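Local coordinates for quinoline 2-oxidoreductase medium subunit (PDB 1T3Q), which binds the FAD cofactor of a molybdenum hydroxylase that oxidises quinoline at carbon 2, and probably passes electrons through the flavin, at residues A208-L213 against A220-R225; M124-A129 against M194-L199; Q19-A22 against R28-A31. All coordinates share one frame; numbering follows the deposited sequence.

Contact 1. Residues A208-L213 against A220-R225; sequences AARIAL and AHQAIR
A beta hairpin of strands 205-214 and 221-222 ends the antiparallel sheet here, with L213 paired to H221 and A212 to Q222 before the chain enters helix 224-230. L213 and H221 are the hydrogen-bonded pair: H221 N gives to L213 O at 2.8 Å, and L213 N answers to H221 O at 2.9 Å. At the neighbouring non-hydrogen-bonded pair, A212 CA turns its hydrogen to the same H221 O (3.2 Å). A third bond, A223 N to I211 O at 2.9 Å, is more bent (148° at the hydrogen). It comes just where the strand gives out: A223 is the centre of an inverse gamma turn and sits at the N-cap position of the helix.

L213 and H221 share the face that meets L251, while A212 and Q222 lie on the other. Q222 keeps CG beside its backbone N (chi1 -55°) and bends again at chi2, which folds the amide back until NE2 is 3.5 Å from A212 CB. The R210 guanidinium lies almost parallel to this amide, 8° between the planes, yet R210 NH2 and Q222 NE2 are both donors and do not bond. A water instead ties Q222 to the strand: it accepts a hydrogen bond from Q222 NE2 (2.7 Å) and donates one to I211 O (2.8 Å). I211 O is thus gripped twice, by A223 N and by the water, so the polar link continues from the last strand pair into the turn.

Contact 2. Residues M124-A129 against M194-L199; sequences MPFLMA and MAAAGL
M194 lies alongside F126 of helix 123-130, its side chain running counter to the phenylalanine's. CB already points to the helix, and with CG between the backbone N and the carbonyl carbon (chi1 58°) the thioether runs alongside the ring. CG lies over one face of the F126 ring, 4.3 Å from the centroid, a CH-pi contact displaced toward the rim. SD then approaches the ring obliquely, 3.5 Å from F126 CD2, and makes a Met-aromatic contact. A195 turns its CB away from the helix and offers backbone instead, with A195 C 4.2 Å from F126 CZ. At A196 the side chain faces the helix again: its CB meets the ring near the plane, at the edge, 3.7 Å from F126 CZ.

F126 reaches the strand because CG is anti to its own N (chi1 162°), which lays the phenyl against the strand. The short helix and strand axes are 9.9 Å apart and run roughly parallel, at 20°. F180 of strand 177-183 touches both F126 and M194, so the ring is packed from the neighbouring strand too. The contact joins a helix of the FAD-binding domain to a strand of the CO dehydrogenase flavoprotein C-terminal domain. Its chemistry is wholly apolar: a methylene over an aromatic face, a polarisable sulfur set obliquely beside it and a methyl at the edge, so the two parts probably cohere here by close fit and dispersion.

Contact 3. Residues Q19-A22 against R28-A31; sequences QVLA and RIIA. With FAD (flavin-adenine dinucleotide), chain R.
I29 O takes the ribose hydroxyl O2B of FAD in a short hydrogen bond of 2.5 Å, and just past the strand A31 N gives to the phosphate oxygen O2A of FAD at 2.9 Å with 163° at the hydrogen. These are the cofactor-facing atoms of a beta-alpha-beta unit: strand 7-9, helix 14-23 and strand 28-30, within the PCMH-type FAD-binding fold. Behind the strand, L21 of the helix drives its branched end into I29. The two side chains cross at about a right angle, and L21 CD1 is 3.5 Å from I29 CD1 and equally close to I29 CG1, tighter than usual carbon contact.

I29 has CG1 beside its backbone N (chi1 -71°) and CG2 beside the carbonyl carbon, and the two branches reach the adenine at different places. CD1 of I29 is 3.6 Å from FAD C2A, while its CG2 is 3.8 Å from FAD C5A. One residue is thus wedged between helix and cofactor, and an alanine here would probably open a gap between L21 and the adenine and leave the base free to shift. V165 of strand 165-172 touches both L21 and I29, and Q74 of the small subunit packs on I30. Where the chain leaves the strand, A31 CB lies 3.5 Å from FAD O1P.

In the fold
Contacts 1 and 2 belong to one sheet, with strands 193-202 and 205-214 neighbours in it, and their centres are about 9 Å apart. R210 O with G198 N (2.8 Å) and A212 O with A196 N (2.9 Å) probably hydrogen-bond between them, and the F126 ring of contact 2 also packs on contact 1, with CE1 3.4 Å from L213 C. Contact 3 is remote, its centre about 29 Å from that of contact 2 and about 35 Å from that of contact 1. FAD runs from contact 3 toward the other two: contact 3 holds its adenosine end, while the side chain of M194 in contact 2 is about 7 Å from the cofactor and that of A220 in contact 1 about 13 Å.

Contact 1. Residues A208-L213 against A220-R225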
ATOM      1  N   ALA C 208     -26.092  30.912 -62.400  1.00 30.18           N
ATOM      2  CA  ALA C 208     -24.683  30.685 -62.110  1.00 28.45           C
ATOM      3  C   ALA C 208     -24.564  29.546 -61.108  1.00 27.40           C
ATOM      4  O   ALA C 208     -25.356  29.453 -60.170  1.00 27.55           O
ATOM      5  CB  ALA C 208     -24.051  31.950 -61.541  1.00 29.79           C
ATOM      6  N   ALA C 209     -23.572  28.685 -61.305  1.00 24.01           N
ATOM      7  CA  ALA C 209     -23.377  27.557 -60.408  1.00 23.11           C
ATOM      8  C   ALA C 209     -21.909  27.207 -60.229  1.00 21.49           C
ATOM      9  O   ALA C 209     -21.118  27.304 -61.164  1.00 19.60           O
ATOM     10  CB  ALA C 209     -24.139  26.334 -60.931  1.00 21.54           C
ATOM     11  N   ARG C 210     -21.559  26.819 -59.007  1.00 21.72           N
ATOM     12  CA  ARG C 210     -20.207  26.392 -58.669  1.00 22.78           C
ATOM     13  C   ARG C 210     -20.383  25.140 -57.818  1.00 22.08           C
ATOM     14  O   ARG C 210     -20.812  25.215 -56.666  1.00 22.39           O
ATOM     15  CB  ARG C 210     -19.455  27.469 -57.876  1.00 23.17           C
ATOM     16  CG  ARG C 210     -19.044  28.687 -58.698  1.00 24.96           C
ATOM     17  CD  ARG C 210     -17.953  28.361 -59.724  1.00 28.08           C
ATOM     18  NE  ARG C 210     -16.665  28.059 -59.098  1.00 29.25           N
ATOM     19  CZ  ARG C 210     -15.528  27.878 -59.768  1.00 29.85           C
ATOM     20  NH1 ARG C 210     -15.511  27.966 -61.093  1.00 30.78           N
ATOM     21  NH2 ARG C 210     -14.406  27.608 -59.114  1.00 27.87           N
ATOM     22  N   ILE C 211     -20.080  23.992 -58.413  1.00 21.65           N
ATOM     23  CA  ILE C 211     -20.195  22.704 -57.744  1.00 21.06           C
ATOM     24  C   ILE C 211     -18.788  22.195 -57.470  1.00 21.85           C
ATOM     25  O   ILE C 211     -17.950  22.175 -58.372  1.00 20.84           O
ATOM     26  CB  ILE C 211     -20.925  21.679 -58.639  1.00 21.25           C
ATOM     27  CG1 ILE C 211     -22.238  22.277 -59.154  1.00 21.84           C
ATOM     28  CG2 ILE C 211     -21.181  20.389 -57.862  1.00 21.71           C
ATOM     29  CD1 ILE C 211     -23.161  22.788 -58.062  1.00 21.11           C
ATOM     30  N   ALA C 212     -18.530  21.788 -56.230  1.00 21.64           N
ATOM     31  CA  ALA C 212     -17.212  21.293 -55.854  1.00 22.60           C
ATOM     32  C   ALA C 212     -17.281  20.048 -54.981  1.00 23.24           C
ATOM     33  O   ALA C 212     -18.146  19.927 -54.115  1.00 23.27           O
ATOM     34  CB  ALA C 212     -16.434  22.388 -55.126  1.00 20.96           C
ATOM     35  N   LEU C 213     -16.358  19.123 -55.217  1.00 22.62           N
ATOM     36  CA  LEU C 213     -16.291  17.893 -54.441  1.00 23.53           C
ATOM     37  C   LEU C 213     -14.942  17.805 -53.741  1.00 24.34           C
ATOM     38  O   LEU C 213     -13.905  18.123 -54.326  1.00 22.83           O
ATOM     39  CB  LEU C 213     -16.474  16.670 -55.345  1.00 25.47           C
ATOM     40  CG  LEU C 213     -17.899  16.336 -55.801  1.00 26.76           C
ATOM     41  CD1 LEU C 213     -18.441  17.444 -56.694  1.00 26.42           C
ATOM     42  CD2 LEU C 213     -17.886  15.020 -56.552  1.00 27.48           C
ATOM     43  N   ALA C 220      -9.450  19.744 -53.987  1.00 24.71           N
ATOM     44  CA  ALA C 220     -10.848  20.021 -54.274  1.00 24.08           C
ATOM     45  C   ALA C 220     -11.075  19.893 -55.777  1.00 24.52           C
ATOM     46  O   ALA C 220     -10.208  20.243 -56.580  1.00 22.64           O
ATOM     47  CB  ALA C 220     -11.213  21.422 -53.811  1.00 23.21           C
ATOM     48  N   HIS C 221     -12.235  19.374 -56.154  1.00 24.07           N
ATOM     49  CA  HIS C 221     -12.560  19.222 -57.561  1.00 24.00           C
ATOM     50  C   HIS C 221     -13.668  20.185 -57.938  1.00 24.20           C
ATOM     51  O   HIS C 221     -14.803  20.047 -57.481  1.00 24.97           O
ATOM     52  CB  HIS C 221     -13.015  17.797 -57.871  1.00 22.93           C
ATOM     53  CG  HIS C 221     -13.503  17.617 -59.275  1.00 24.16           C
ATOM     54  ND1 HIS C 221     -14.810  17.297 -59.575  1.00 26.31           N
ATOM     55  CD2 HIS C 221     -12.862  17.736 -60.461  1.00 21.65           C
ATOM     56  CE1 HIS C 221     -14.953  17.227 -60.886  1.00 24.77           C
ATOM     57  NE2 HIS C 221     -13.785  17.488 -61.447  1.00 26.79           N
ATOM     58  N   GLN C 222     -13.330  21.168 -58.761  1.00 23.97           N
ATOM     59  CA  GLN C 222     -14.318  22.131 -59.219  1.00 23.96           C
ATOM     60  C   GLN C 222     -14.924  21.480 -60.457  1.00 24.99           C
ATOM     61  O   GLN C 222     -14.273  21.370 -61.503  1.00 24.18           O
ATOM     62  CB  GLN C 222     -13.639  23.462 -59.558  1.00 24.28           C
ATOM     63  CG  GLN C 222     -12.819  24.031 -58.399  1.00 24.84           C
ATOM     64  CD  GLN C 222     -13.653  24.323 -57.153  1.00 25.01           C
ATOM     65  OE1 GLN C 222     -13.148  24.267 -56.030  1.00 26.89           O
ATOM     66  NE2 GLN C 222     -14.928  24.644 -57.349  1.00 23.27           N
ATOM     67  N   ALA C 223     -16.165  21.018 -60.313  1.00 24.48           N
ATOM     68  CA  ALA C 223     -16.878  20.328 -61.383  1.00 24.76           C
ATOM     69  C   ALA C 223     -17.400  21.266 -62.460  1.00 25.43           C
ATOM     70  O   ALA C 223     -18.601  21.545 -62.530  1.00 24.74           O
ATOM     71  CB  ALA C 223     -18.031  19.517 -60.797  1.00 23.77           C
ATOM     72  N   ILE C 224     -16.492  21.733 -63.309  1.00 25.58           N
ATOM     73  CA  ILE C 224     -16.849  22.648 -64.385  1.00 26.01           C
ATOM     74  C   ILE C 224     -17.956  22.099 -65.281  1.00 25.67           C
ATOM     75  O   ILE C 224     -18.854  22.836 -65.675  1.00 24.57           O
ATOM     76  CB  ILE C 224     -15.613  22.989 -65.240  1.00 27.28           C
ATOM     77  CG1 ILE C 224     -14.533  23.605 -64.349  1.00 26.23           C
ATOM     78  CG2 ILE C 224     -15.992  23.959 -66.356  1.00 26.93           C
ATOM     79  CD1 ILE C 224     -15.012  24.799 -63.540  1.00 28.51           C
ATOM     80  N   ARG C 225     -17.890  20.807 -65.602  1.00 24.99           N
ATOM     81  CA  ARG C 225     -18.910  20.184 -66.446  1.00 25.66           C
ATOM     82  C   ARG C 225     -20.303  20.357 -65.851  1.00 24.81           C
ATOM     83  O   ARG C 225     -21.269  20.610 -66.569  1.00 24.75           O
ATOM     84  CB  ARG C 225     -18.638  18.691 -66.614  1.00 26.31           C
ATOM     85  CG  ARG C 225     -17.565  18.336 -67.621  1.00 29.25           C
TER
HETATM   86  O   HOH W   1     -16.902  24.675 -59.229  1.00 22.81           O

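Contact 2. Residues M124-A129 against M194-L199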
ATOM      1  N   MET C 124     -11.733  22.550 -44.243  1.00 22.02           N
ATOM      2  CA  MET C 124     -11.200  23.881 -44.543  1.00 22.02           C
ATOM      3  C   MET C 124     -10.399  24.020 -45.843  1.00 21.57           C
ATOM      4  O   MET C 124     -10.613  24.969 -46.597  1.00 22.54           O
ATOM      5  CB  MET C 124     -10.394  24.413 -43.356  1.00 20.04           C
ATOM      6  CG  MET C 124     -11.248  24.724 -42.126  1.00 21.82           C
ATOM      7  SD  MET C 124     -12.632  25.867 -42.434  1.00 23.35           S
ATOM      8  CE  MET C 124     -13.964  24.728 -42.790  1.00 21.26           C
ATOM      9  N   PRO C 125      -9.466  23.093 -46.121  1.00 21.10           N
ATOM     10  CA  PRO C 125      -8.719  23.249 -47.376  1.00 20.87           C
ATOM     11  C   PRO C 125      -9.674  23.214 -48.566  1.00 21.87           C
ATOM     12  O   PRO C 125      -9.519  23.970 -49.524  1.00 22.22           O
ATOM     13  CB  PRO C 125      -7.766  22.056 -47.367  1.00 20.22           C
ATOM     14  CG  PRO C 125      -7.505  21.853 -45.898  1.00 20.53           C
ATOM     15  CD  PRO C 125      -8.894  22.016 -45.296  1.00 20.06           C
ATOM     16  N   PHE C 126     -10.663  22.326 -48.493  1.00 21.27           N
ATOM     17  CA  PHE C 126     -11.652  22.189 -49.551  1.00 20.96           C
ATOM     18  C   PHE C 126     -12.517  23.436 -49.675  1.00 21.54           C
ATOM     19  O   PHE C 126     -12.745  23.936 -50.777  1.00 22.85           O
ATOM     20  CB  PHE C 126     -12.563  20.984 -49.282  1.00 20.72           C
ATOM     21  CG  PHE C 126     -13.853  21.017 -50.061  1.00 21.74           C
ATOM     22  CD1 PHE C 126     -13.868  20.745 -51.428  1.00 22.34           C
ATOM     23  CD2 PHE C 126     -15.047  21.363 -49.436  1.00 22.74           C
ATOM     24  CE1 PHE C 126     -15.056  20.821 -52.161  1.00 22.12           C
ATOM     25  CE2 PHE C 126     -16.240  21.443 -50.159  1.00 20.08           C
ATOM     26  CZ  PHE C 126     -16.245  21.172 -51.525  1.00 22.22           C
ATOM     27  N   LEU C 127     -13.007  23.929 -48.544  1.00 21.10           N
ATOM     28  CA  LEU C 127     -13.879  25.101 -48.544  1.00 20.58           C
ATOM     29  C   LEU C 127     -13.194  26.389 -48.991  1.00 21.85           C
ATOM     30  O   LEU C 127     -13.723  27.127 -49.827  1.00 21.78           O
ATOM     31  CB  LEU C 127     -14.487  25.310 -47.157  1.00 21.19           C
ATOM     32  CG  LEU C 127     -15.542  26.416 -47.075  1.00 22.10           C
ATOM     33  CD1 LEU C 127     -16.745  26.045 -47.942  1.00 22.63           C
ATOM     34  CD2 LEU C 127     -15.970  26.611 -45.629  1.00 20.66           C
ATOM     35  N   MET C 128     -12.023  26.670 -48.432  1.00 20.77           N
ATOM     36  CA  MET C 128     -11.308  27.888 -48.802  1.00 21.77           C
ATOM     37  C   MET C 128     -11.037  27.943 -50.303  1.00 21.77           C
ATOM     38  O   MET C 128     -11.199  28.990 -50.928  1.00 21.81           O
ATOM     39  CB  MET C 128      -9.997  27.993 -48.021  1.00 21.60           C
ATOM     40  CG  MET C 128     -10.187  28.151 -46.521  1.00 19.63           C
ATOM     41  SD  MET C 128     -11.254  29.550 -46.076  1.00 23.70           S
ATOM     42  CE  MET C 128     -12.834  28.716 -45.766  1.00 21.54           C
ATOM     43  N   ALA C 129     -10.630  26.816 -50.881  1.00 21.83           N
ATOM     44  CA  ALA C 129     -10.355  26.764 -52.313  1.00 23.11           C
ATOM     45  C   ALA C 129     -11.634  27.030 -53.088  1.00 23.87           C
ATOM     46  O   ALA C 129     -11.650  27.815 -54.036  1.00 24.32           O
ATOM     47  CB  ALA C 129      -9.788  25.394 -52.697  1.00 22.16           C
ATOM     48  N   MET C 194     -17.227  14.866 -49.671  1.00 25.77           N
ATOM     49  CA  MET C 194     -17.924  16.087 -49.295  1.00 24.25           C
ATOM     50  C   MET C 194     -18.210  16.866 -50.570  1.00 23.29           C
ATOM     51  O   MET C 194     -17.540  16.673 -51.583  1.00 22.31           O
ATOM     52  CB  MET C 194     -17.101  16.929 -48.316  1.00 24.56           C
ATOM     53  CG  MET C 194     -15.722  17.354 -48.797  1.00 23.86           C
ATOM     54  SD  MET C 194     -14.925  18.404 -47.558  1.00 25.91           S
ATOM     55  CE  MET C 194     -14.342  17.199 -46.399  1.00 24.47           C
ATOM     56  N   ALA C 195     -19.226  17.720 -50.529  1.00 22.32           N
ATOM     57  CA  ALA C 195     -19.587  18.505 -51.697  1.00 23.96           C
ATOM     58  C   ALA C 195     -20.209  19.832 -51.291  1.00 24.05           C
ATOM     59  O   ALA C 195     -20.847  19.947 -50.241  1.00 22.41           O
ATOM     60  CB  ALA C 195     -20.556  17.722 -52.581  1.00 23.88           C
ATOM     61  N   ALA C 196     -20.005  20.834 -52.133  1.00 23.46           N
ATOM     62  CA  ALA C 196     -20.541  22.161 -51.891  1.00 23.82           C
ATOM     63  C   ALA C 196     -21.190  22.621 -53.180  1.00 23.41           C
ATOM     64  O   ALA C 196     -20.730  22.289 -54.275  1.00 23.13           O
ATOM     65  CB  ALA C 196     -19.424  23.118 -51.485  1.00 23.63           C
ATOM     66  N   ALA C 197     -22.272  23.374 -53.050  1.00 24.05           N
ATOM     67  CA  ALA C 197     -22.974  23.874 -54.219  1.00 23.30           C
ATOM     68  C   ALA C 197     -23.312  25.337 -53.997  1.00 25.24           C
ATOM     69  O   ALA C 197     -24.015  25.681 -53.044  1.00 24.15           O
ATOM     70  CB  ALA C 197     -24.246  23.069 -54.456  1.00 24.25           C
ATOM     71  N   GLY C 198     -22.778  26.190 -54.867  1.00 24.24           N
ATOM     72  CA  GLY C 198     -23.041  27.614 -54.784  1.00 24.73           C
ATOM     73  C   GLY C 198     -23.895  27.975 -55.984  1.00 25.15           C
ATOM     74  O   GLY C 198     -23.476  27.782 -57.128  1.00 25.01           O
ATOM     75  N   LEU C 199     -25.090  28.498 -55.735  1.00 25.45           N
ATOM     76  CA  LEU C 199     -25.990  28.839 -56.824  1.00 26.26           C
ATOM     77  C   LEU C 199     -26.511  30.260 -56.812  1.00 29.11           C
ATOM     78  O   LEU C 199     -26.653  30.886 -55.760  1.00 29.77           O
ATOM     79  CB  LEU C 199     -27.202  27.907 -56.818  1.00 25.50           C
ATOM     80  CG  LEU C 199     -26.955  26.404 -56.835  1.00 24.63           C
ATOM     81  CD1 LEU C 199     -28.294  25.687 -56.764  1.00 23.81           C
ATOM     82  CD2 LEU C 199     -26.192  26.011 -58.088  1.00 22.87           C
TER

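Contact 3. Residues Q19-A22 against R28-A31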
ATOM      1  N   GLN C  19      12.036  34.276 -37.415  1.00 25.74           N
ATOM      2  CA  GLN C  19      13.466  34.217 -37.151  1.00 27.81           C
ATOM      3  C   GLN C  19      13.871  32.854 -36.587  1.00 28.03           C
ATOM      4  O   GLN C  19      14.874  32.269 -37.005  1.00 27.17           O
ATOM      5  CB  GLN C  19      13.855  35.330 -36.173  1.00 29.97           C
ATOM      6  CG  GLN C  19      15.333  35.686 -36.186  1.00 34.64           C
ATOM      7  CD  GLN C  19      16.204  34.611 -35.572  1.00 37.71           C
ATOM      8  OE1 GLN C  19      17.178  34.158 -36.181  1.00 40.35           O
ATOM      9  NE2 GLN C  19      15.866  34.200 -34.354  1.00 37.02           N
ATOM     10  N   VAL C  20      13.089  32.348 -35.639  1.00 27.39           N
ATOM     11  CA  VAL C  20      13.388  31.060 -35.032  1.00 27.16           C
ATOM     12  C   VAL C  20      13.299  29.929 -36.053  1.00 27.17           C
ATOM     13  O   VAL C  20      14.199  29.096 -36.143  1.00 26.54           O
ATOM     14  CB  VAL C  20      12.433  30.757 -33.856  1.00 28.55           C
ATOM     15  CG1 VAL C  20      12.766  29.397 -33.252  1.00 29.34           C
ATOM     16  CG2 VAL C  20      12.549  31.849 -32.799  1.00 28.00           C
ATOM     17  N   LEU C  21      12.219  29.899 -36.828  1.00 27.51           N
ATOM     18  CA  LEU C  21      12.049  28.856 -37.836  1.00 27.22           C
ATOM     19  C   LEU C  21      13.163  28.946 -38.873  1.00 29.07           C
ATOM     20  O   LEU C  21      13.651  27.936 -39.380  1.00 28.13           O
ATOM     21  CB  LEU C  21      10.703  29.010 -38.535  1.00 26.63           C
ATOM     22  CG  LEU C  21       9.465  28.845 -37.655  1.00 25.75           C
ATOM     23  CD1 LEU C  21       8.232  29.258 -38.434  1.00 24.02           C
ATOM     24  CD2 LEU C  21       9.359  27.398 -37.192  1.00 24.57           C
ATOM     25  N   ALA C  22      13.558  30.171 -39.186  1.00 30.47           N
ATOM     26  CA  ALA C  22      14.606  30.402 -40.166  1.00 31.83           C
ATOM     27  C   ALA C  22      15.970  29.953 -39.645  1.00 32.20           C
ATOM     28  O   ALA C  22      16.763  29.377 -40.388  1.00 33.24           O
ATOM     29  CB  ALA C  22      14.643  31.879 -40.535  1.00 32.56           C
ATOM     30  N   ARG C  28       9.480  23.324 -35.886  1.00 23.76           N
ATOM     31  CA  ARG C  28       8.171  23.259 -36.498  1.00 22.54           C
ATOM     32  C   ARG C  28       7.198  24.093 -35.690  1.00 20.43           C
ATOM     33  O   ARG C  28       7.341  24.237 -34.476  1.00 19.00           O
ATOM     34  CB  ARG C  28       7.707  21.803 -36.593  1.00 26.03           C
ATOM     35  CG  ARG C  28       8.698  20.934 -37.362  1.00 31.24           C
ATOM     36  CD  ARG C  28       8.214  19.506 -37.580  1.00 37.58           C
ATOM     37  NE  ARG C  28       7.102  19.434 -38.524  1.00 42.80           N
ATOM     38  CZ  ARG C  28       6.980  18.501 -39.465  1.00 42.60           C
ATOM     39  NH1 ARG C  28       5.933  18.513 -40.277  1.00 43.92           N
ATOM     40  NH2 ARG C  28       7.910  17.565 -39.604  1.00 43.53           N
ATOM     41  N   ILE C  29       6.223  24.660 -36.385  1.00 19.28           N
ATOM     42  CA  ILE C  29       5.212  25.489 -35.759  1.00 18.14           C
ATOM     43  C   ILE C  29       4.139  24.638 -35.091  1.00 19.14           C
ATOM     44  O   ILE C  29       3.831  23.543 -35.555  1.00 17.72           O
ATOM     45  CB  ILE C  29       4.500  26.367 -36.816  1.00 18.76           C
ATOM     46  CG1 ILE C  29       5.448  27.454 -37.327  1.00 19.71           C
ATOM     47  CG2 ILE C  29       3.215  26.968 -36.232  1.00 18.29           C
ATOM     48  CD1 ILE C  29       4.939  28.145 -38.588  1.00 18.67           C
ATOM     49  N   ILE C  30       3.597  25.130 -33.981  1.00 17.92           N
ATOM     50  CA  ILE C  30       2.486  24.447 -33.342  1.00 18.75           C
ATOM     51  C   ILE C  30       1.429  25.512 -33.081  1.00 18.50           C
ATOM     52  O   ILE C  30       1.737  26.603 -32.599  1.00 20.72           O
ATOM     53  CB  ILE C  30       2.847  23.740 -32.000  1.00 18.48           C
ATOM     54  CG1 ILE C  30       1.588  23.036 -31.467  1.00 19.45           C
ATOM     55  CG2 ILE C  30       3.358  24.737 -30.969  1.00 16.81           C
ATOM     56  CD1 ILE C  30       1.791  22.228 -30.189  1.00 17.94           C
ATOM     57  N   ALA C  31       0.193  25.198 -33.448  1.00 18.20           N
ATOM     58  CA  ALA C  31      -0.938  26.088 -33.245  1.00 17.37           C
ATOM     59  C   ALA C  31      -1.852  25.410 -32.230  1.00 17.63           C
ATOM     60  O   ALA C  31      -1.582  25.448 -31.032  1.00 18.13           O
ATOM     61  CB  ALA C  31      -1.666  26.316 -34.562  1.00 15.98           C
TER
HETATM   62  PA  FAD R4931      -1.518  22.004 -35.419  1.00 19.71           P
HETATM   63  O1A FAD R4931      -1.829  20.565 -35.204  1.00 10.91           O
HETATM   64  O2A FAD R4931      -0.802  22.662 -34.498  1.00 11.56           O
HETATM   65  O5B FAD R4931      -0.602  21.834 -36.618  1.00 17.91           O
HETATM   66  C5B FAD R4931      -1.033  21.610 -38.000  1.00 17.76           C
HETATM   67  C4B FAD R4931       0.237  21.639 -38.951  1.00 20.35           C
HETATM   68  O4B FAD R4931       0.273  22.999 -39.542  1.00 18.85           O
HETATM   69  C3B FAD R4931       1.672  21.426 -38.358  1.00 21.36           C
HETATM   70  O3B FAD R4931       2.526  20.808 -39.274  1.00 22.75           O
HETATM   71  C2B FAD R4931       2.086  22.882 -37.985  1.00 21.11           C
HETATM   72  O2B FAD R4931       3.481  23.059 -37.983  1.00 19.13           O
HETATM   73  C1B FAD R4931       1.512  23.668 -39.126  1.00 19.77           C
HETATM   74  N9A FAD R4931       1.052  25.014 -38.785  1.00 17.70           N
HETATM   75  C8A FAD R4931       0.076  25.358 -37.872  1.00 19.85           C
HETATM   76  N7A FAD R4931      -0.277  26.640 -37.942  1.00 16.63           N
HETATM   77  C5A FAD R4931       0.516  27.166 -38.935  1.00 18.37           C
HETATM   78  C6A FAD R4931       0.609  28.536 -39.532  1.00 18.29           C
HETATM   79  N6A FAD R4931      -0.095  29.565 -39.131  1.00 14.40           N
HETATM   80  N1A FAD R4931       1.543  28.667 -40.552  1.00 17.44           N
HETATM   81  C2A FAD R4931       2.311  27.613 -41.000  1.00 20.01           C
HETATM   82  N3A FAD R4931       2.299  26.338 -40.513  1.00 16.92           N
HETATM   83  C4A FAD R4931       1.426  26.172 -39.443  1.00 18.05           C
HETATM   84  N1  FAD R4931     -10.099  18.188 -39.221  1.00 21.55           N
HETATM   85  C2  FAD R4931     -11.033  18.302 -40.171  1.00 23.82           C
HETATM   86  O2  FAD R4931     -10.848  18.943 -41.175  1.00 24.08           O
HETATM   87  N3  FAD R4931     -12.229  17.510 -40.142  1.00 20.66           N
HETATM   88  C4  FAD R4931     -12.437  16.525 -39.179  1.00 21.85           C
HETATM   89  O4  FAD R4931     -13.447  15.860 -39.226  1.00 22.73           O
HETATM   90  C4X FAD R4931     -11.384  16.333 -38.176  1.00 21.07           C
HETATM   91  N5  FAD R4931     -11.519  15.378 -37.199  1.00 19.84           N
HETATM   92  C5X FAD R4931     -10.551  15.306 -36.215  1.00 19.80           C
HETATM   93  C6  FAD R4931     -10.705  14.301 -35.206  1.00 19.80           C
HETATM   94  C7  FAD R4931      -9.779  14.158 -34.172  1.00 18.76           C
HETATM   95  C7M FAD R4931      -9.974  13.058 -33.151  1.00 19.91           C
HETATM   96  C8  FAD R4931      -8.618  15.076 -34.090  1.00 18.80           C
HETATM   97  C8M FAD R4931      -7.581  14.982 -32.996  1.00 17.89           C
HETATM   98  C9  FAD R4931      -8.463  16.093 -35.070  1.00 17.91           C
HETATM   99  C9A FAD R4931      -9.407  16.208 -36.139  1.00 19.03           C
HETATM  100  N10 FAD R4931      -9.311  17.209 -37.205  1.00 18.70           N
HETATM  101  C10 FAD R4931     -10.227  17.261 -38.213  1.00 21.51           C
HETATM  102  C1' FAD R4931      -8.084  18.047 -37.269  1.00 18.72           C
HETATM  103  C2' FAD R4931      -8.305  19.495 -36.746  1.00 18.90           C
HETATM  104  O2' FAD R4931      -9.064  20.238 -37.705  1.00 21.15           O
HETATM  105  C3' FAD R4931      -6.906  20.083 -36.539  1.00 19.23           C
HETATM  106  O3' FAD R4931      -7.040  21.072 -35.509  1.00 20.96           O
HETATM  107  C4' FAD R4931      -6.318  20.746 -37.813  1.00 19.76           C
HETATM  108  O4' FAD R4931      -6.213  19.807 -38.887  1.00 19.98           O
HETATM  109  C5' FAD R4931      -4.947  21.240 -37.450  1.00 17.81           C
HETATM  110  O5' FAD R4931      -5.053  22.648 -36.803  1.00 18.36           O
HETATM  111  P   FAD R4931      -4.265  22.937 -35.554  1.00 19.94           P
HETATM  112  O1P FAD R4931      -4.552  24.407 -35.231  1.00 19.02           O
HETATM  113  O2P FAD R4931      -4.479  22.015 -34.538  1.00 19.37           O
HETATM  114  O3P FAD R4931      -2.838  22.840 -35.904  1.00 17.50           O